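Local structure of VirX1 (Cyanophage Syn10, 6QGM) at residues Ala253-Ile258 with Phe324-Gly329. The protein is a viral halogenase of the tryptophan halogenase family that iodinates diverse substrates, probably in a flavin-dependent reaction. Residues are numbered along the deposited sequence; the frame is centred on the assembly and turned at random.
Sequences AMATRI and FHIDIG
Strand 324-327 runs antiparallel to strand 252-258, their short axes approaching to 4.6 Å with 145° between the N-to-C directions, and so forms the last strand, within this chain, of a mixed beta sheet in the tryptophan halogenase fold. The register rests on two hydrogen-bonded pairs, Ala253 with Ile326 and Ala255 with Phe324, flanking the non-hydrogen-bonded pair Met254 with His325. The bond from Ile326 N to Ala253 O runs almost straight at 2.8 Å, 174° at the hydrogen, with the donor in the carbonyl plane. At the other pair the two bonds differ: Phe324 N meets Ala255 O nearly along the C=O axis, whereas Ala255 N, 3.0 Å from Phe324 O, sits above the plane of that carbonyl and its bond is more bent. The other edge of strand 252-258 bonds to strand 290-296, as between Met254 and Tyr294.

On one face the small methyls of Ala253 and Ala255 meet isoleucine tips: Ala255 CB lies 4.1 Å from Ile326 CD1, and Ala253 CB touches Ile328 CG2. On the other, beside helix 303-314, Met254 and His325 lie alongside each other. Met254 CB lies over the imidazole face, 4.2 Å from its centroid, a CH-pi contact; beyond it, CG takes the crowded position between the backbone N and the carbonyl carbon. The chain bends at chi3 (71°), so that Met254 CE turns back to the ring, its nearest atom there being His325 NE2 at 3.4 Å.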
loop_
_atom_site.group_PDB
_atom_site.type_symbol
_atom_site.label_atom_id
_atom_site.label_comp_id
_atom_site.label_asym_id
_atom_site.label_seq_id
_atom_site.Cartn_x
_atom_site.Cartn_y
_atom_site.Cartn_z
ATOM N N ALA B 253 6.544 -7.507 -36.240
ATOM C CA ALA B 253 5.263 -7.105 -36.869
ATOM C C ALA B 253 5.455 -7.024 -38.382
ATOM O O ALA B 253 6.540 -6.650 -38.830
ATOM C CB ALA B 253 4.761 -5.795 -36.305
ATOM N N MET B 254 4.446 -7.421 -39.140
ATOM C CA MET B 254 4.292 -7.053 -40.567
ATOM C C MET B 254 2.967 -6.284 -40.680
ATOM O O MET B 254 2.073 -6.509 -39.842
ATOM C CB MET B 254 4.318 -8.293 -41.475
ATOM C CG MET B 254 3.341 -9.373 -41.071
ATOM S SD MET B 254 3.529 -10.879 -41.997
ATOM C CE MET B 254 5.074 -11.495 -41.336
ATOM N N ALA B 255 2.877 -5.348 -41.627
ATOM C CA ALA B 255 1.731 -4.426 -41.794
ATOM C C ALA B 255 1.464 -4.243 -43.286
ATOM O O ALA B 255 2.388 -4.456 -44.101
ATOM C CB ALA B 255 2.011 -3.121 -41.099
ATOM N N THR B 256 0.221 -3.911 -43.623
ATOM C CA THR B 256 -0.244 -3.768 -45.019
ATOM C C THR B 256 -1.464 -2.842 -45.068
ATOM O O THR B 256 -2.028 -2.489 -43.995
ATOM C CB THR B 256 -0.495 -5.153 -45.638
ATOM O OG1 THR B 256 -0.661 -5.003 -47.047
ATOM C CG2 THR B 256 -1.691 -5.880 -45.052
ATOM N N ARG B 257 -1.838 -2.475 -46.289
ATOM C CA ARG B 257 -3.039 -1.681 -46.625
ATOM C C ARG B 257 -3.923 -2.598 -47.467
ATOM O O ARG B 257 -3.389 -3.169 -48.404
ATOM C CB ARG B 257 -2.620 -0.409 -47.364
ATOM C CG ARG B 257 -2.056 0.688 -46.478
ATOM C CD ARG B 257 -1.410 1.779 -47.298
ATOM N NE ARG B 257 -0.368 2.430 -46.506
ATOM C CZ ARG B 257 0.098 3.659 -46.704
ATOM N NH1 ARG B 257 -0.391 4.420 -47.674
ATOM N NH2 ARG B 257 1.052 4.128 -45.908
ATOM N N ILE B 258 -5.205 -2.749 -47.137
ATOM C CA ILE B 258 -6.169 -3.467 -48.009
ATOM C C ILE B 258 -7.248 -2.490 -48.466
ATOM O O ILE B 258 -7.741 -1.677 -47.680
ATOM C CB ILE B 258 -6.737 -4.755 -47.373
ATOM C CG1 ILE B 258 -7.419 -4.552 -46.022
ATOM C CG2 ILE B 258 -5.684 -5.856 -47.345
ATOM C CD1 ILE B 258 -8.143 -5.792 -45.559
ATOM N N PHE B 324 4.958 -4.850 -45.305
ATOM C CA PHE B 324 6.172 -4.199 -44.765
ATOM C C PHE B 324 6.471 -4.785 -43.381
ATOM O O PHE B 324 5.633 -4.596 -42.489
ATOM C CB PHE B 324 5.979 -2.677 -44.780
ATOM C CG PHE B 324 5.996 -2.073 -46.168
ATOM C CD1 PHE B 324 7.086 -2.261 -47.026
ATOM C CD2 PHE B 324 4.871 -1.442 -46.686
ATOM C CE1 PHE B 324 7.081 -1.751 -48.314
ATOM C CE2 PHE B 324 4.865 -0.936 -47.975
ATOM C CZ PHE B 324 5.971 -1.082 -48.778
ATOM N N HIS B 325 7.637 -5.409 -43.210
ATOM C CA HIS B 325 8.130 -5.998 -41.939
ATOM C C HIS B 325 8.789 -4.918 -41.091
ATOM O O HIS B 325 9.631 -4.190 -41.598
ATOM C CB HIS B 325 9.102 -7.150 -42.211
ATOM C CG HIS B 325 8.426 -8.273 -42.904
ATOM N ND1 HIS B 325 8.234 -8.271 -44.262
ATOM C CD2 HIS B 325 7.827 -9.390 -42.436
ATOM C CE1 HIS B 325 7.550 -9.330 -44.611
ATOM N NE2 HIS B 325 7.305 -10.050 -43.519
ATOM N N ILE B 326 8.396 -4.850 -39.828
ATOM C CA ILE B 326 8.934 -3.884 -38.842
ATOM C C ILE B 326 9.580 -4.696 -37.722
ATOM O O ILE B 326 9.008 -5.738 -37.280
ATOM C CB ILE B 326 7.851 -2.933 -38.315
ATOM C CG1 ILE B 326 6.861 -2.509 -39.402
ATOM C CG2 ILE B 326 8.524 -1.733 -37.673
ATOM C CD1 ILE B 326 5.424 -2.365 -38.906
ATOM N N ASP B 327 10.755 -4.231 -37.307
ATOM C CA ASP B 327 11.495 -4.772 -36.143
ATOM C C ASP B 327 11.076 -3.896 -34.959
ATOM O O ASP B 327 11.419 -2.691 -34.987
ATOM C CB ASP B 327 12.989 -4.775 -36.478
ATOM C CG ASP B 327 13.380 -3.672 -37.463
ATOM O OD1 ASP B 327 12.676 -2.619 -37.500
ATOM O OD2 ASP B 327 14.367 -3.863 -38.173
ATOM N N ILE B 328 10.305 -4.469 -34.026
ATOM C CA ILE B 328 9.603 -3.683 -32.978
ATOM C C ILE B 328 10.455 -3.758 -31.710
ATOM O O ILE B 328 10.745 -4.904 -31.259
ATOM C CB ILE B 328 8.157 -4.164 -32.739
ATOM C CG1 ILE B 328 8.068 -5.658 -32.414
ATOM C CG2 ILE B 328 7.291 -3.778 -33.927
ATOM C CD1 ILE B 328 6.869 -6.015 -31.555
ATOM N N GLY B 329 10.828 -2.588 -31.169
ATOM C CA GLY B 329 11.400 -2.469 -29.824
ATOM C C GLY B 329 10.339 -2.678 -28.755
ATOM O O GLY B 329 9.890 -1.643 -28.240
#